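Local coordinates for protein succinylglutamate desuccinylase (PDB 1YW4) that probably hydrolyses N-succinyl-L-glutamate to succinate and glutamate with one zinc ion per subunit, the last step of arginine degradation by the AST pathway, at residues A[45-59]-A[135-149]. Numbering follows the deposited sequence.
With ZN (zinc ion), chain C.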
ATOM      1  N   GLY A  45      15.634 -15.838  31.980  1.00 36.44           N
ATOM      2  CA  GLY A  45      15.197 -16.637  30.855  1.00 34.15           C
ATOM      3  C   GLY A  45      13.708 -16.604  30.565  1.00 32.63           C
ATOM      4  O   GLY A  45      13.263 -17.179  29.574  1.00 34.57           O
ATOM      5  N   ALA A  46      12.931 -15.941  31.416  1.00 30.38           N
ATOM      6  CA  ALA A  46      11.485 -15.862  31.207  1.00 27.90           C
ATOM      7  C   ALA A  46      11.115 -14.677  30.316  1.00 26.32           C
ATOM      8  O   ALA A  46      11.843 -13.687  30.252  1.00 27.36           O
ATOM      9  CB  ALA A  46      10.774 -15.751  32.547  1.00 27.08           C
ATOM     10  N   ASP A  47       9.989 -14.781  29.616  1.00 25.80           N
ATOM     11  CA  ASP A  47       9.550 -13.687  28.753  1.00 23.77           C
ATOM     12  C   ASP A  47       9.302 -12.465  29.615  1.00 21.93           C
ATOM     13  O   ASP A  47       8.853 -12.585  30.751  1.00 22.11           O
ATOM     14  CB  ASP A  47       8.259 -14.041  28.015  1.00 24.87           C
ATOM     15  CG  ASP A  47       8.465 -15.104  26.951  1.00 24.37           C
ATOM     16  OD1 ASP A  47       9.530 -15.085  26.296  1.00 24.53           O
ATOM     17  OD2 ASP A  47       7.556 -15.942  26.767  1.00 26.08           O
ATOM     18  N   SER A  48       9.582 -11.288  29.067  1.00 20.95           N
ATOM     19  CA  SER A  48       9.398 -10.049  29.807  1.00 17.52           C
ATOM     20  C   SER A  48       8.209  -9.273  29.271  1.00 17.45           C
ATOM     21  O   SER A  48       8.137  -8.964  28.083  1.00 17.02           O
ATOM     22  CB  SER A  48      10.664  -9.206  29.722  1.00 17.47           C
ATOM     23  OG  SER A  48      11.739  -9.867  30.379  1.00 18.25           O
ATOM     24  N   VAL A  49       7.279  -8.951  30.160  1.00 14.36           N
ATOM     25  CA  VAL A  49       6.079  -8.240  29.760  1.00 13.99           C
ATOM     26  C   VAL A  49       5.922  -6.891  30.438  1.00 11.41           C
ATOM     27  O   VAL A  49       6.025  -6.790  31.651  1.00 11.26           O
ATOM     28  CB  VAL A  49       4.832  -9.115  30.031  1.00 14.23           C
ATOM     29  CG1 VAL A  49       3.561  -8.345  29.718  1.00 13.24           C
ATOM     30  CG2 VAL A  49       4.901 -10.377  29.168  1.00 13.73           C
ATOM     31  N   LEU A  50       5.699  -5.853  29.634  1.00 12.08           N
ATOM     32  CA  LEU A  50       5.488  -4.503  30.148  1.00 10.67           C
ATOM     33  C   LEU A  50       4.047  -4.112  29.844  1.00 10.64           C
ATOM     34  O   LEU A  50       3.648  -4.071  28.683  1.00 12.45           O
ATOM     35  CB  LEU A  50       6.433  -3.504  29.471  1.00 13.26           C
ATOM     36  CG  LEU A  50       6.158  -2.022  29.773  1.00 14.49           C
ATOM     37  CD1 LEU A  50       6.195  -1.802  31.273  1.00 15.27           C
ATOM     38  CD2 LEU A  50       7.190  -1.131  29.077  1.00 13.95           C
ATOM     39  N   LEU A  51       3.260  -3.862  30.883  1.00  9.96           N
ATOM     40  CA  LEU A  51       1.883  -3.431  30.694  1.00  8.81           C
ATOM     41  C   LEU A  51       1.774  -2.019  31.263  1.00 10.81           C
ATOM     42  O   LEU A  51       2.005  -1.792  32.452  1.00 11.81           O
ATOM     43  CB  LEU A  51       0.902  -4.338  31.437  1.00  9.93           C
ATOM     44  CG  LEU A  51       0.905  -5.850  31.139  1.00  9.42           C
ATOM     45  CD1 LEU A  51      -0.188  -6.516  31.981  1.00  9.71           C
ATOM     46  CD2 LEU A  51       0.668  -6.106  29.660  1.00  6.82           C
ATOM     47  N   SER A  52       1.441  -1.068  30.409  1.00 10.22           N
ATOM     48  CA  SER A  52       1.284   0.290  30.882  1.00 10.37           C
ATOM     49  C   SER A  52      -0.171   0.683  30.652  1.00  9.78           C
ATOM     50  O   SER A  52      -0.779   0.304  29.648  1.00 10.14           O
ATOM     51  CB  SER A  52       2.248   1.232  30.152  1.00  8.48           C
ATOM     52  OG  SER A  52       2.083   1.174  28.748  1.00  8.44           O
ATOM     53  N   CYS A  53      -0.741   1.398  31.615  1.00  9.93           N
ATOM     54  CA  CYS A  53      -2.126   1.839  31.516  1.00 10.98           C
ATOM     55  C   CYS A  53      -2.231   3.194  32.183  1.00 11.40           C
ATOM     56  O   CYS A  53      -1.334   3.591  32.919  1.00 10.53           O
ATOM     57  CB  CYS A  53      -3.061   0.845  32.211  1.00 12.12           C
ATOM     58  SG  CYS A  53      -2.686   0.526  33.944  1.00 16.30           S
ATOM     59  N   GLY A  54      -3.312   3.918  31.921  1.00 11.38           N
ATOM     60  CA  GLY A  54      -3.441   5.217  32.545  1.00 11.17           C
ATOM     61  C   GLY A  54      -2.473   6.253  31.997  1.00 12.89           C
ATOM     62  O   GLY A  54      -2.154   7.211  32.696  1.00 12.50           O
ATOM     63  N   VAL A  55      -1.962   6.053  30.782  1.00 13.29           N
ATOM     64  CA  VAL A  55      -1.093   7.063  30.178  1.00 13.51           C
ATOM     65  C   VAL A  55      -2.009   8.288  30.115  1.00 12.39           C
ATOM     66  O   VAL A  55      -1.574   9.430  30.304  1.00 11.82           O
ATOM     67  CB  VAL A  55      -0.636   6.648  28.755  1.00 15.81           C
ATOM     68  CG1 VAL A  55      -0.139   7.865  27.978  1.00 16.98           C
ATOM     69  CG2 VAL A  55       0.499   5.622  28.860  1.00 16.06           C
ATOM     70  N   HIS A  56      -3.287   8.014  29.851  1.00  8.66           N
ATOM     71  CA  HIS A  56      -4.336   9.025  29.833  1.00 11.99           C
ATOM     72  C   HIS A  56      -5.184   8.644  31.055  1.00 11.19           C
ATOM     73  O   HIS A  56      -5.697   7.527  31.147  1.00 11.05           O
ATOM     74  CB  HIS A  56      -5.124   8.951  28.517  1.00 11.50           C
ATOM     75  CG  HIS A  56      -4.343   9.453  27.341  1.00 13.11           C
ATOM     76  ND1 HIS A  56      -4.357   8.828  26.114  1.00 14.66           N
ATOM     77  CD2 HIS A  56      -3.474  10.483  27.229  1.00 14.00           C
ATOM     78  CE1 HIS A  56      -3.523   9.446  25.298  1.00 14.45           C
ATOM     79  NE2 HIS A  56      -2.972  10.454  25.951  1.00 17.08           N
ATOM     80  N   GLY A  57      -5.271   9.559  32.018  1.00 12.61           N
ATOM     81  CA  GLY A  57      -5.992   9.303  33.257  1.00 11.71           C
ATOM     82  C   GLY A  57      -7.477   9.006  33.225  1.00 13.97           C
ATOM     83  O   GLY A  57      -8.015   8.476  34.201  1.00 15.45           O
ATOM     84  N   ASN A  58      -8.144   9.327  32.121  1.00 13.92           N
ATOM     85  CA  ASN A  58      -9.584   9.096  32.005  1.00 14.27           C
ATOM     86  C   ASN A  58      -9.921   7.756  31.351  1.00 14.20           C
ATOM     87  O   ASN A  58     -11.091   7.409  31.229  1.00 13.76           O
ATOM     88  CB  ASN A  58     -10.228  10.236  31.202  1.00 15.91           C
ATOM     89  CG  ASN A  58      -9.699  10.312  29.785  1.00 17.80           C
ATOM     90  OD1 ASN A  58      -8.494  10.270  29.565  1.00 16.97           O
ATOM     91  ND2 ASN A  58     -10.602  10.430  28.815  1.00 18.94           N
ATOM     92  N   GLU A  59      -8.904   7.003  30.933  1.00 13.24           N
ATOM     93  CA  GLU A  59      -9.128   5.700  30.285  1.00 12.92           C
ATOM     94  C   GLU A  59      -8.890   4.630  31.350  1.00 11.86           C
ATOM     95  O   GLU A  59      -7.857   3.964  31.373  1.00 12.47           O
ATOM     96  CB  GLU A  59      -8.169   5.563  29.098  1.00 11.06           C
ATOM     97  CG  GLU A  59      -8.039   6.893  28.349  1.00 13.77           C
ATOM     98  CD  GLU A  59      -7.185   6.844  27.100  1.00 13.31           C
ATOM     99  OE1 GLU A  59      -6.386   5.893  26.945  1.00 11.31           O
ATOM    100  OE2 GLU A  59      -7.308   7.784  26.274  1.00 14.97           O
ATOM    101  N   PHE A 135      14.356  -2.284  32.389  1.00 15.19           N
ATOM    102  CA  PHE A 135      13.596  -3.518  32.497  1.00 14.50           C
ATOM    103  C   PHE A 135      13.870  -4.445  31.320  1.00 14.62           C
ATOM    104  O   PHE A 135      14.134  -5.634  31.497  1.00 13.99           O
ATOM    105  CB  PHE A 135      12.097  -3.220  32.530  1.00 13.82           C
ATOM    106  CG  PHE A 135      11.235  -4.449  32.564  1.00 11.00           C
ATOM    107  CD1 PHE A 135      11.203  -5.255  33.695  1.00 12.64           C
ATOM    108  CD2 PHE A 135      10.415  -4.773  31.485  1.00 12.43           C
ATOM    109  CE1 PHE A 135      10.362  -6.362  33.760  1.00 10.38           C
ATOM    110  CE2 PHE A 135       9.569  -5.878  31.534  1.00 10.70           C
ATOM    111  CZ  PHE A 135       9.543  -6.674  32.679  1.00 10.72           C
ATOM    112  N   PHE A 136      13.789  -3.905  30.113  1.00 14.59           N
ATOM    113  CA  PHE A 136      14.005  -4.736  28.948  1.00 16.37           C
ATOM    114  C   PHE A 136      15.459  -5.105  28.710  1.00 16.97           C
ATOM    115  O   PHE A 136      15.748  -6.117  28.072  1.00 16.24           O
ATOM    116  CB  PHE A 136      13.417  -4.079  27.703  1.00 15.68           C
ATOM    117  CG  PHE A 136      11.922  -4.211  27.600  1.00 16.33           C
ATOM    118  CD1 PHE A 136      11.310  -5.463  27.662  1.00 14.55           C
ATOM    119  CD2 PHE A 136      11.128  -3.087  27.408  1.00 14.60           C
ATOM    120  CE1 PHE A 136       9.933  -5.593  27.531  1.00 13.94           C
ATOM    121  CE2 PHE A 136       9.754  -3.208  27.275  1.00 14.85           C
ATOM    122  CZ  PHE A 136       9.153  -4.460  27.336  1.00 13.57           C
ATOM    123  N   ALA A 137      16.373  -4.296  29.225  1.00 18.76           N
ATOM    124  CA  ALA A 137      17.791  -4.577  29.051  1.00 20.56           C
ATOM    125  C   ALA A 137      18.138  -5.902  29.735  1.00 21.34           C
ATOM    126  O   ALA A 137      19.061  -6.604  29.316  1.00 21.94           O
ATOM    127  CB  ALA A 137      18.621  -3.436  29.637  1.00 20.10           C
ATOM    128  N   GLY A 138      17.386  -6.238  30.780  1.00 21.14           N
ATOM    129  CA  GLY A 138      17.624  -7.472  31.511  1.00 20.68           C
ATOM    130  C   GLY A 138      16.896  -8.666  30.930  1.00 21.95           C
ATOM    131  O   GLY A 138      17.050  -9.793  31.401  1.00 22.86           O
ATOM    132  N   ALA A 139      16.104  -8.426  29.894  1.00 22.68           N
ATOM    133  CA  ALA A 139      15.342  -9.493  29.259  1.00 24.05           C
ATOM    134  C   ALA A 139      16.222 -10.435  28.436  1.00 25.13           C
ATOM    135  O   ALA A 139      17.097  -9.993  27.694  1.00 24.37           O
ATOM    136  CB  ALA A 139      14.258  -8.892  28.373  1.00 22.87           C
ATOM    137  N   ARG A 140      15.980 -11.733  28.568  1.00 26.57           N
ATOM    138  CA  ARG A 140      16.752 -12.718  27.826  1.00 29.22           C
ATOM    139  C   ARG A 140      15.863 -13.486  26.864  1.00 29.79           C
ATOM    140  O   ARG A 140      16.350 -14.149  25.951  1.00 31.90           O
ATOM    141  CB  ARG A 140      17.455 -13.671  28.794  1.00 30.90           C
ATOM    142  CG  ARG A 140      18.626 -13.008  29.511  1.00 33.00           C
ATOM    143  CD  ARG A 140      19.729 -12.684  28.509  1.00 35.49           C
ATOM    144  NE  ARG A 140      20.335 -11.373  28.725  1.00 38.36           N
ATOM    145  CZ  ARG A 140      20.985 -11.014  29.827  1.00 39.80           C
ATOM    146  NH1 ARG A 140      21.501  -9.795  29.922  1.00 39.38           N
ATOM    147  NH2 ARG A 140      21.114 -11.869  30.835  1.00 42.29           N
ATOM    148  N   ALA A 141      14.557 -13.386  27.075  1.00 28.03           N
ATOM    149  CA  ALA A 141      13.592 -14.054  26.220  1.00 28.10           C
ATOM    150  C   ALA A 141      12.838 -12.985  25.438  1.00 27.28           C
ATOM    151  O   ALA A 141      13.435 -12.008  24.984  1.00 28.70           O
ATOM    152  CB  ALA A 141      12.630 -14.883  27.062  1.00 29.50           C
ATOM    153  N   ARG A 142      11.532 -13.157  25.286  1.00 26.20           N
ATOM    154  CA  ARG A 142      10.739 -12.186  24.544  1.00 24.83           C
ATOM    155  C   ARG A 142      10.554 -10.873  25.311  1.00 23.97           C
ATOM    156  O   ARG A 142      10.519 -10.855  26.540  1.00 21.28           O
ATOM    157  CB  ARG A 142       9.371 -12.777  24.203  1.00 26.65           C
ATOM    158  CG  ARG A 142       9.413 -14.021  23.323  1.00 27.76           C
ATOM    159  CD  ARG A 142       8.012 -14.411  22.884  1.00 27.40           C
ATOM    160  NE  ARG A 142       7.151 -14.747  24.014  1.00 29.74           N
ATOM    161  CZ  ARG A 142       5.830 -14.878  23.934  1.00 30.14           C
ATOM    162  NH1 ARG A 142       5.209 -14.700  22.777  1.00 32.12           N
ATOM    163  NH2 ARG A 142       5.126 -15.187  25.011  1.00 31.49           N
ATOM    164  N   LYS A 143      10.456  -9.777  24.567  1.00 23.23           N
ATOM    165  CA  LYS A 143      10.236  -8.449  25.135  1.00 20.98           C
ATOM    166  C   LYS A 143       8.900  -7.936  24.583  1.00 19.20           C
ATOM    167  O   LYS A 143       8.803  -7.554  23.416  1.00 18.08           O
ATOM    168  CB  LYS A 143      11.387  -7.518  24.748  1.00 22.71           C
ATOM    169  CG  LYS A 143      12.703  -7.884  25.429  1.00 24.55           C
ATOM    170  CD  LYS A 143      13.847  -6.985  24.998  1.00 28.18           C
ATOM    171  CE  LYS A 143      14.160  -7.156  23.529  1.00 32.20           C
ATOM    172  NZ  LYS A 143      14.548  -8.562  23.216  1.00 34.56           N
ATOM    173  N   LEU A 144       7.876  -7.936  25.434  1.00 16.94           N
ATOM    174  CA  LEU A 144       6.536  -7.529  25.029  1.00 15.73           C
ATOM    175  C   LEU A 144       5.979  -6.343  25.810  1.00 14.81           C
ATOM    176  O   LEU A 144       6.008  -6.326  27.037  1.00 14.79           O
ATOM    177  CB  LEU A 144       5.584  -8.719  25.179  1.00 14.92           C
ATOM    178  CG  LEU A 144       5.979 -10.018  24.472  1.00 13.50           C
ATOM    179  CD1 LEU A 144       5.042 -11.142  24.911  1.00 16.97           C
ATOM    180  CD2 LEU A 144       5.918  -9.826  22.973  1.00 13.15           C
ATOM    181  N   HIS A 145       5.453  -5.369  25.078  1.00 12.93           N
ATOM    182  CA  HIS A 145       4.883  -4.168  25.667  1.00 11.84           C
ATOM    183  C   HIS A 145       3.510  -3.836  25.094  1.00 10.16           C
ATOM    184  O   HIS A 145       3.369  -3.623  23.894  1.00 11.53           O
ATOM    185  CB  HIS A 145       5.818  -2.982  25.437  1.00  8.55           C
ATOM    186  CG  HIS A 145       5.266  -1.680  25.923  1.00  9.30           C
ATOM    187  ND1 HIS A 145       4.318  -1.599  26.922  1.00 11.81           N
ATOM    188  CD2 HIS A 145       5.553  -0.404  25.576  1.00  9.94           C
ATOM    189  CE1 HIS A 145       4.050  -0.329  27.169  1.00  9.30           C
ATOM    190  NE2 HIS A 145       4.786   0.415  26.366  1.00  9.96           N
ATOM    191  N   TYR A 146       2.502  -3.804  25.954  1.00  9.13           N
ATOM    192  CA  TYR A 146       1.160  -3.466  25.519  1.00  8.73           C
ATOM    193  C   TYR A 146       0.763  -2.236  26.310  1.00  9.10           C
ATOM    194  O   TYR A 146       0.664  -2.262  27.542  1.00  9.45           O
ATOM    195  CB  TYR A 146       0.185  -4.611  25.795  1.00 11.23           C
ATOM    196  CG  TYR A 146       0.619  -5.911  25.158  1.00 13.54           C
ATOM    197  CD1 TYR A 146       0.610  -6.071  23.769  1.00 13.77           C
ATOM    198  CD2 TYR A 146       1.098  -6.957  25.943  1.00 14.06           C
ATOM    199  CE1 TYR A 146       1.074  -7.249  23.177  1.00 17.60           C
ATOM    200  CE2 TYR A 146       1.562  -8.136  25.369  1.00 18.24           C
ATOM    201  CZ  TYR A 146       1.550  -8.276  23.989  1.00 19.30           C
ATOM    202  OH  TYR A 146       2.025  -9.437  23.423  1.00 20.58           O
ATOM    203  N   ASP A 147       0.607  -1.138  25.582  1.00 10.33           N
ATOM    204  CA  ASP A 147       0.205   0.115  26.183  1.00 11.53           C
ATOM    205  C   ASP A 147      -1.308   0.124  25.956  1.00 10.33           C
ATOM    206  O   ASP A 147      -1.783   0.235  24.826  1.00 12.96           O
ATOM    207  CB  ASP A 147       0.905   1.280  25.481  1.00 10.71           C
ATOM    208  CG  ASP A 147       0.593   2.605  26.127  1.00 13.34           C
ATOM    209  OD1 ASP A 147       0.340   2.603  27.357  1.00 11.59           O
ATOM    210  OD2 ASP A 147       0.604   3.633  25.413  1.00 10.59           O
ATOM    211  N   LEU A 148      -2.046  -0.026  27.052  1.00 10.56           N
ATOM    212  CA  LEU A 148      -3.506  -0.117  27.047  1.00 10.57           C
ATOM    213  C   LEU A 148      -4.258   1.213  27.122  1.00  9.89           C
ATOM    214  O   LEU A 148      -4.058   1.988  28.046  1.00  9.68           O
ATOM    215  CB  LEU A 148      -3.938  -1.016  28.208  1.00  9.97           C
ATOM    216  CG  LEU A 148      -3.062  -2.257  28.416  1.00 10.69           C
ATOM    217  CD1 LEU A 148      -3.628  -3.145  29.536  1.00 11.82           C
ATOM    218  CD2 LEU A 148      -3.004  -3.038  27.108  1.00 13.68           C
ATOM    219  N   HIS A 149      -5.150   1.437  26.158  1.00  9.00           N
ATOM    220  CA  HIS A 149      -5.926   2.665  26.075  1.00 11.76           C
ATOM    221  C   HIS A 149      -7.407   2.408  25.789  1.00 11.81           C
ATOM    222  O   HIS A 149      -7.800   1.302  25.408  1.00 11.64           O
ATOM    223  CB  HIS A 149      -5.387   3.543  24.930  1.00 10.48           C
ATOM    224  CG  HIS A 149      -3.996   4.056  25.147  1.00 11.59           C
ATOM    225  ND1 HIS A 149      -3.722   5.384  25.387  1.00 13.22           N
ATOM    226  CD2 HIS A 149      -2.797   3.424  25.130  1.00 10.69           C
ATOM    227  CE1 HIS A 149      -2.419   5.554  25.507  1.00 12.25           C
ATOM    228  NE2 HIS A 149      -1.833   4.379  25.355  1.00 14.27           N
TER
HETATM  229 ZN    ZN C 501      -5.390   6.998  25.165  1.00 28.91          ZN
HETATM  230  O   HOH W   1      12.696 -11.749  28.308  1.00 19.30           O
HETATM  231  O   HOH W   2      14.705 -12.840  30.852  1.00 26.77           O
HETATM  232  O   HOH W   3      -5.530   2.725  30.502  1.00 18.49           O
HETATM  233  O   HOH W   4      -1.927   3.749  28.743  1.00  8.77           O
HETATM  234  O   HOH W   5      -6.994   6.600  23.523  1.00 15.54           O
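The His145 ring carries Leu50 CD2 over one face, a CH-pi contact 3.6 Å from the ring centroid. At its edge lie Leu50 O and Ser52 OG. With CG anti to the backbone N (chi1 176°), the ring lies alongside Leu50, and His145 ND1 donates to Leu50 O at 3.1 Å from above the carbonyl plane. Tyr146 N also donates to Leu50 O, so two bonds grip this oxygen. The Phe136 ring takes Phe135 CD2 on one face and Ser48 O and Leu144 O at its edge. Val55 CG1 lies over one face of the His56 ring. The His149 ring has a water over one face and His56 ND1 and Asp147 O at its edge. Leu144 CD1 covers one face of the Arg142 guanidinium. NE (a weak bond) and NH2 of Arg142 reach Asp47 OD2 in a salt bridge, NH2 from above the carboxylate plane; Arg142 N bonds Asp47 OD1.

Strands 48-53 and 143-149 run parallel, 12° apart, as neighbours in the central sheet of the catalytic domain. Strand 83-88 pairs with the other edge of 48-53.

Zinc is held by His56 and Glu59, from the loop after strand 48-53, and by His149. His56 ND1 and His149 ND1 each bind zinc at 2.3 Å. Glu59 chelates it through OE1 and OE2, and a water completes the site. The two imidazole planes are turned 70° apart. His149 NE2 gives Asp147 OD2, in its ring plane, a bond of 2.5 Å, and Ser52 OG donates to Asp147 OD1 at 2.6 Å. Zinc and second-shell Asp147 together fix the His149 ring's rotation; Asp104, bonded to His56 NE2, probably acts likewise. His149 also lies near Glu214, the predicted active-site residue. The Asp147 carboxylate would probably make His149 a stronger zinc donor.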